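Local coordinates for protein N-alpha-acetyltransferase 30 (Saccharomyces cerevisiae, PDB 6YGA) that catalyses, as the catalytic subunit of the NatC complex, transfer of acetyl from acetyl-CoA to the N-terminal methionine of proteins such as the L-A virus GAG protein, at residues F39-A50 with P61-D70. Residues are numbered along the deposited sequence; the frame is centred on the assembly and turned at random.
Sequences FLNQWPELTYIA and PIGCIVCKMD. With EDO (1,2-ethanediol), chain J.
Tyr48 and Ile65 trade a pair of backbone hydrogen bonds at the middle of an antiparallel beta hairpin, strands 47-52 and 61-72 of the GNAT-fold sheet: Tyr48 N to Ile65 O and Ile65 N to Tyr48 O, both 3.0 Å. Toward the turn, Ala50 N reaches Gly63 O at 2.7 Å, while Ala50 O takes Ile62 N at 2.8 Å and, weakly, Gly63 N; with Ile62 and Gly63 both facing Ala50, this is a classic beta bulge. At the other end the pairing fades into a weak bond from Cys67 N to Leu46 O, and a water lies within hydrogen-bonding distance of Trp43 O and Cys67 O.

Tyr48 and Ile65 turn to the sheet face covered by helix 95-109; Ile49 and Cys64 turn to helix 13-26. On that second face CG1 of Val66, anti to the backbone N (chi1 -175°), packs against Phe39, whose CB lies 3.5 Å away, and against CD1 of Leu40, tying helix 33-40 to the strand. Past the helix, the indole of Trp43 lies against residues 68-70. CB of Lys68 sits over the six-membered ring, a CH-pi contact 12° off the normal, and Met69 N lies over the same face. Lys68 then reaches along its own strand, its NZ forming a salt bridge with Asp70 OD2. The other carboxylate oxygen, Asp70 OD1, meets the indole edge 3.6 Å from Trp43 CZ2, the two planes 75° apart.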
ATOM      1  N   PHE A  39       9.167   7.851 -24.423  1.00 54.02           N
ATOM      2  CA  PHE A  39       9.034   9.268 -24.104  1.00 51.15           C
ATOM      3  C   PHE A  39       9.490  10.152 -25.260  1.00 53.65           C
ATOM      4  O   PHE A  39       8.734  11.007 -25.733  1.00 54.17           O
ATOM      5  CB  PHE A  39       9.838   9.602 -22.844  1.00 48.38           C
ATOM      6  CG  PHE A  39       9.114   9.317 -21.554  1.00 45.28           C
ATOM      7  CD1 PHE A  39       8.209  10.231 -21.040  1.00 42.64           C
ATOM      8  CD2 PHE A  39       9.359   8.151 -20.842  1.00 44.55           C
ATOM      9  CE1 PHE A  39       7.547   9.983 -19.852  1.00 40.76           C
ATOM     10  CE2 PHE A  39       8.698   7.896 -19.650  1.00 43.08           C
ATOM     11  CZ  PHE A  39       7.791   8.814 -19.156  1.00 41.90           C
ATOM     12  N   LEU A  40      10.722   9.956 -25.732  1.00 56.27           N
ATOM     13  CA  LEU A  40      11.363  10.957 -26.580  1.00 59.49           C
ATOM     14  C   LEU A  40      10.854  10.936 -28.015  1.00 61.65           C
ATOM     15  O   LEU A  40      10.811  11.987 -28.664  1.00 62.53           O
ATOM     16  CB  LEU A  40      12.882  10.766 -26.558  1.00 63.50           C
ATOM     17  CG  LEU A  40      13.665  11.472 -25.444  1.00 63.77           C
ATOM     18  CD1 LEU A  40      13.235  11.031 -24.048  1.00 60.26           C
ATOM     19  CD2 LEU A  40      15.160  11.256 -25.639  1.00 66.68           C
ATOM     20  N   ASN A  41      10.478   9.769 -28.532  1.00 61.79           N
ATOM     21  CA  ASN A  41       9.982   9.710 -29.901  1.00 65.77           C
ATOM     22  C   ASN A  41       8.548  10.209 -30.017  1.00 64.75           C
ATOM     23  O   ASN A  41       8.189  10.823 -31.028  1.00 67.60           O
ATOM     24  CB  ASN A  41      10.102   8.285 -30.437  1.00 70.03           C
ATOM     25  CG  ASN A  41      11.518   7.943 -30.846  1.00 73.82           C
ATOM     26  OD1 ASN A  41      12.446   8.024 -30.039  1.00 72.71           O
ATOM     27  ND2 ASN A  41      11.694   7.561 -32.104  1.00 78.65           N
ATOM     28  N   GLN A  42       7.726   9.986 -28.995  1.00 63.27           N
ATOM     29  CA  GLN A  42       6.328  10.390 -29.051  1.00 61.67           C
ATOM     30  C   GLN A  42       6.088  11.788 -28.492  1.00 58.35           C
ATOM     31  O   GLN A  42       5.179  12.486 -28.961  1.00 59.67           O
ATOM     32  CB  GLN A  42       5.467   9.365 -28.314  1.00 63.10           C
ATOM     33  CG  GLN A  42       5.588   7.963 -28.906  1.00 67.52           C
ATOM     34  CD  GLN A  42       4.667   6.956 -28.252  1.00 67.37           C
ATOM     35  OE1 GLN A  42       4.669   6.792 -27.030  1.00 67.71           O
ATOM     36  NE2 GLN A  42       3.877   6.267 -29.066  1.00 68.40           N
ATOM     37  N   TRP A  43       6.880  12.226 -27.513  1.00 54.60           N
ATOM     38  CA  TRP A  43       6.830  13.594 -26.997  1.00 51.94           C
ATOM     39  C   TRP A  43       8.230  14.197 -27.042  1.00 55.04           C
ATOM     40  O   TRP A  43       8.829  14.476 -25.994  1.00 55.91           O
ATOM     41  CB  TRP A  43       6.281  13.637 -25.573  1.00 47.27           C
ATOM     42  CG  TRP A  43       4.891  13.109 -25.435  1.00 47.06           C
ATOM     43  CD1 TRP A  43       3.727  13.809 -25.578  1.00 47.49           C
ATOM     44  CD2 TRP A  43       4.516  11.766 -25.112  1.00 45.14           C
ATOM     45  NE1 TRP A  43       2.651  12.981 -25.370  1.00 46.87           N
ATOM     46  CE2 TRP A  43       3.109  11.723 -25.081  1.00 44.44           C
ATOM     47  CE3 TRP A  43       5.235  10.596 -24.849  1.00 43.11           C
ATOM     48  CZ2 TRP A  43       2.406  10.557 -24.799  1.00 42.78           C
ATOM     49  CZ3 TRP A  43       4.535   9.439 -24.568  1.00 42.18           C
ATOM     50  CH2 TRP A  43       3.134   9.428 -24.545  1.00 41.67           C
ATOM     51  N   PRO A  44       8.784  14.417 -28.239  1.00 54.32           N
ATOM     52  CA  PRO A  44      10.099  15.071 -28.307  1.00 54.80           C
ATOM     53  C   PRO A  44      10.072  16.495 -27.794  1.00 54.57           C
ATOM     54  O   PRO A  44      11.086  16.987 -27.288  1.00 54.80           O
ATOM     55  CB  PRO A  44      10.445  15.010 -29.800  1.00 56.27           C
ATOM     56  CG  PRO A  44       9.125  14.973 -30.475  1.00 54.92           C
ATOM     57  CD  PRO A  44       8.226  14.172 -29.582  1.00 53.47           C
ATOM     58  N   GLU A  45       8.930  17.170 -27.888  1.00 53.87           N
ATOM     59  CA  GLU A  45       8.835  18.561 -27.475  1.00 53.26           C
ATOM     60  C   GLU A  45       8.759  18.729 -25.963  1.00 51.35           C
ATOM     61  O   GLU A  45       8.757  19.868 -25.484  1.00 51.70           O
ATOM     62  CB  GLU A  45       7.612  19.217 -28.124  1.00 55.61           C
ATOM     63  CG  GLU A  45       6.271  18.720 -27.592  1.00 55.79           C
ATOM     64  CD  GLU A  45       5.850  17.380 -28.173  1.00 55.54           C
ATOM     65  OE1 GLU A  45       6.585  16.832 -29.019  1.00 57.51           O
ATOM     66  OE2 GLU A  45       4.775  16.879 -27.785  1.00 54.61           O
ATOM     67  N   LEU A  46       8.703  17.632 -25.207  1.00 50.05           N
ATOM     68  CA  LEU A  46       8.525  17.677 -23.763  1.00 48.21           C
ATOM     69  C   LEU A  46       9.758  17.187 -23.008  1.00 50.24           C
ATOM     70  O   LEU A  46       9.661  16.834 -21.829  1.00 50.19           O
ATOM     71  CB  LEU A  46       7.290  16.869 -23.364  1.00 45.18           C
ATOM     72  CG  LEU A  46       5.968  17.335 -23.980  1.00 43.16           C
ATOM     73  CD1 LEU A  46       4.798  16.518 -23.438  1.00 41.89           C
ATOM     74  CD2 LEU A  46       5.752  18.822 -23.733  1.00 41.05           C
ATOM     75  N   THR A  47      10.914  17.158 -23.665  1.00 50.76           N
ATOM     76  CA  THR A  47      12.177  16.804 -23.031  1.00 50.49           C
ATOM     77  C   THR A  47      13.156  17.954 -23.216  1.00 53.57           C
ATOM     78  O   THR A  47      13.349  18.436 -24.337  1.00 56.68           O
ATOM     79  CB  THR A  47      12.753  15.511 -23.615  1.00 50.19           C
ATOM     80  OG1 THR A  47      11.882  14.418 -23.301  1.00 49.01           O
ATOM     81  CG2 THR A  47      14.127  15.228 -23.032  1.00 49.85           C
ATOM     82  N   TYR A  48      13.765  18.393 -22.117  1.00 52.33           N
ATOM     83  CA  TYR A  48      14.689  19.515 -22.127  1.00 50.91           C
ATOM     84  C   TYR A  48      16.013  19.098 -21.507  1.00 50.51           C
ATOM     85  O   TYR A  48      16.062  18.210 -20.653  1.00 50.99           O
ATOM     86  CB  TYR A  48      14.119  20.722 -21.366  1.00 46.92           C
ATOM     87  CG  TYR A  48      13.062  21.470 -22.138  1.00 47.12           C
ATOM     88  CD1 TYR A  48      11.742  21.039 -22.141  1.00 47.08           C
ATOM     89  CD2 TYR A  48      13.385  22.603 -22.873  1.00 49.19           C
ATOM     90  CE1 TYR A  48      10.770  21.719 -22.855  1.00 48.50           C
ATOM     91  CE2 TYR A  48      12.423  23.290 -23.588  1.00 51.00           C
ATOM     92  CZ  TYR A  48      11.116  22.845 -23.577  1.00 51.12           C
ATOM     93  OH  TYR A  48      10.159  23.531 -24.291  1.00 54.48           O
ATOM     94  N   ILE A  49      17.086  19.755 -21.946  1.00 48.00           N
ATOM     95  CA  ILE A  49      18.419  19.519 -21.413  1.00 50.80           C
ATOM     96  C   ILE A  49      18.995  20.841 -20.923  1.00 54.18           C
ATOM     97  O   ILE A  49      18.581  21.926 -21.337  1.00 55.65           O
ATOM     98  CB  ILE A  49      19.363  18.873 -22.450  1.00 51.73           C
ATOM     99  CG1 ILE A  49      19.335  19.662 -23.763  1.00 54.07           C
ATOM    100  CG2 ILE A  49      18.996  17.415 -22.671  1.00 50.52           C
ATOM    101  CD1 ILE A  49      20.304  19.154 -24.808  1.00 60.24           C
ATOM    102  N   ALA A  50      19.962  20.733 -20.018  1.00 56.27           N
ATOM    103  CA  ALA A  50      20.746  21.865 -19.550  1.00 56.85           C
ATOM    104  C   ALA A  50      22.200  21.605 -19.908  1.00 59.66           C
ATOM    105  O   ALA A  50      22.710  20.508 -19.666  1.00 60.75           O
ATOM    106  CB  ALA A  50      20.594  22.067 -18.039  1.00 54.65           C
ATOM    107  N   PRO A  61      24.964  17.372 -22.117  1.00 79.79           N
ATOM    108  CA  PRO A  61      23.923  17.655 -21.122  1.00 74.39           C
ATOM    109  C   PRO A  61      24.411  17.356 -19.712  1.00 72.32           C
ATOM    110  O   PRO A  61      24.910  16.265 -19.430  1.00 72.62           O
ATOM    111  CB  PRO A  61      22.776  16.725 -21.534  1.00 72.29           C
ATOM    112  CG  PRO A  61      23.046  16.376 -22.961  1.00 74.21           C
ATOM    113  CD  PRO A  61      24.539  16.337 -23.072  1.00 79.25           C
ATOM    114  N   ILE A  62      24.255  18.342 -18.822  1.00 70.70           N
ATOM    115  CA  ILE A  62      24.520  18.158 -17.397  1.00 69.26           C
ATOM    116  C   ILE A  62      23.238  18.023 -16.588  1.00 66.91           C
ATOM    117  O   ILE A  62      23.303  17.746 -15.379  1.00 68.93           O
ATOM    118  CB  ILE A  62      25.387  19.306 -16.832  1.00 69.12           C
ATOM    119  CG1 ILE A  62      24.842  20.676 -17.256  1.00 66.45           C
ATOM    120  CG2 ILE A  62      26.821  19.156 -17.299  1.00 71.44           C
ATOM    121  CD1 ILE A  62      23.845  21.291 -16.289  1.00 61.89           C
ATOM    122  N   GLY A  63      22.084  18.215 -17.211  1.00 64.16           N
ATOM    123  CA  GLY A  63      20.807  17.998 -16.563  1.00 59.71           C
ATOM    124  C   GLY A  63      19.735  17.856 -17.615  1.00 56.74           C
ATOM    125  O   GLY A  63      19.867  18.363 -18.734  1.00 56.68           O
ATOM    126  N   CYS A  64      18.665  17.152 -17.254  1.00 54.27           N
ATOM    127  CA  CYS A  64      17.586  16.943 -18.207  1.00 54.07           C
ATOM    128  C   CYS A  64      16.295  16.629 -17.469  1.00 50.60           C
ATOM    129  O   CYS A  64      16.300  16.199 -16.312  1.00 51.38           O
ATOM    130  CB  CYS A  64      17.917  15.815 -19.187  1.00 57.81           C
ATOM    131  SG  CYS A  64      17.973  14.185 -18.422  1.00 61.21           S
ATOM    132  N   ILE A  65      15.187  16.835 -18.173  1.00 46.78           N
ATOM    133  CA  ILE A  65      13.863  16.478 -17.683  1.00 45.33           C
ATOM    134  C   ILE A  65      13.100  15.843 -18.837  1.00 43.38           C
ATOM    135  O   ILE A  65      13.196  16.296 -19.983  1.00 41.19           O
ATOM    136  CB  ILE A  65      13.129  17.706 -17.096  1.00 43.23           C
ATOM    137  CG1 ILE A  65      11.798  17.301 -16.463  1.00 44.89           C
ATOM    138  CG2 ILE A  65      12.933  18.797 -18.149  1.00 41.38           C
ATOM    139  CD1 ILE A  65      11.134  18.435 -15.707  1.00 47.05           C
ATOM    140  N   VAL A  66      12.376  14.766 -18.544  1.00 42.39           N
ATOM    141  CA  VAL A  66      11.664  13.989 -19.553  1.00 44.44           C
ATOM    142  C   VAL A  66      10.195  13.947 -19.156  1.00 42.28           C
ATOM    143  O   VAL A  66       9.863  13.538 -18.036  1.00 42.30           O
ATOM    144  CB  VAL A  66      12.240  12.572 -19.685  1.00 47.28           C
ATOM    145  CG1 VAL A  66      11.557  11.836 -20.814  1.00 49.44           C
ATOM    146  CG2 VAL A  66      13.740  12.625 -19.917  1.00 49.48           C
ATOM    147  N   CYS A  67       9.319  14.364 -20.067  1.00 42.15           N
ATOM    148  CA  CYS A  67       7.904  14.517 -19.764  1.00 43.00           C
ATOM    149  C   CYS A  67       7.047  13.915 -20.869  1.00 45.52           C
ATOM    150  O   CYS A  67       7.493  13.727 -22.003  1.00 48.42           O
ATOM    151  CB  CYS A  67       7.533  15.994 -19.573  1.00 41.96           C
ATOM    152  SG  CYS A  67       8.531  16.827 -18.321  1.00 45.54           S
ATOM    153  N   LYS A  68       5.800  13.613 -20.512  1.00 43.41           N
ATOM    154  CA  LYS A  68       4.778  13.181 -21.453  1.00 43.07           C
ATOM    155  C   LYS A  68       3.469  13.866 -21.086  1.00 44.22           C
ATOM    156  O   LYS A  68       3.332  14.459 -20.013  1.00 41.23           O
ATOM    157  CB  LYS A  68       4.596  11.657 -21.440  1.00 41.67           C
ATOM    158  CG  LYS A  68       3.690  11.170 -20.321  1.00 43.32           C
ATOM    159  CD  LYS A  68       3.560   9.658 -20.296  1.00 49.37           C
ATOM    160  CE  LYS A  68       2.401   9.222 -19.408  1.00 52.29           C
ATOM    161  NZ  LYS A  68       1.084   9.637 -19.974  1.00 53.47           N
HETATM  162  N   MSE A  69       2.501  13.788 -21.992  1.00 46.80           N
HETATM  163  CA  MSE A  69       1.147  14.235 -21.687  1.00 48.87           C
HETATM  164  C   MSE A  69       0.119  13.376 -22.410  1.00 50.46           C
HETATM  165  O   MSE A  69       0.322  12.956 -23.548  1.00 51.67           O
HETATM  166  CB  MSE A  69       0.959  15.711 -22.047  1.00 51.39           C
HETATM  167  CG  MSE A  69       1.070  16.031 -23.521  1.00 57.58           C
HETATM  168 SE   MSE A  69       1.145  17.953 -23.828  0.70 64.30          SE
HETATM  169  CE  MSE A  69      -0.755  18.372 -23.767  1.00 65.50           C
ATOM    170  N   ASP A  70      -0.988  13.105 -21.728  1.00 50.02           N
ATOM    171  CA  ASP A  70      -2.056  12.280 -22.263  1.00 51.54           C
ATOM    172  C   ASP A  70      -3.366  12.775 -21.676  1.00 53.29           C
ATOM    173  O   ASP A  70      -3.367  13.370 -20.592  1.00 55.76           O
ATOM    174  CB  ASP A  70      -1.851  10.795 -21.921  1.00 54.36           C
ATOM    175  CG  ASP A  70      -1.005  10.067 -22.949  1.00 58.84           C
ATOM    176  OD1 ASP A  70      -1.146  10.367 -24.153  1.00 61.29           O
ATOM    177  OD2 ASP A  70      -0.205   9.192 -22.556  1.00 60.18           O
TER
HETATM  178  C1  EDO J 207      -1.942  15.400 -25.742  1.00 65.74           C
HETATM  179  O1  EDO J 207      -1.855  13.971 -25.729  1.00 68.09           O
HETATM  180  C2  EDO J 207      -2.680  15.874 -26.990  1.00 65.96           C
HETATM  181  O2  EDO J 207      -4.026  15.381 -26.987  1.00 67.76           O
HETATM  182  O   HOH W   1       9.568  13.566 -23.501  1.00 50.41           O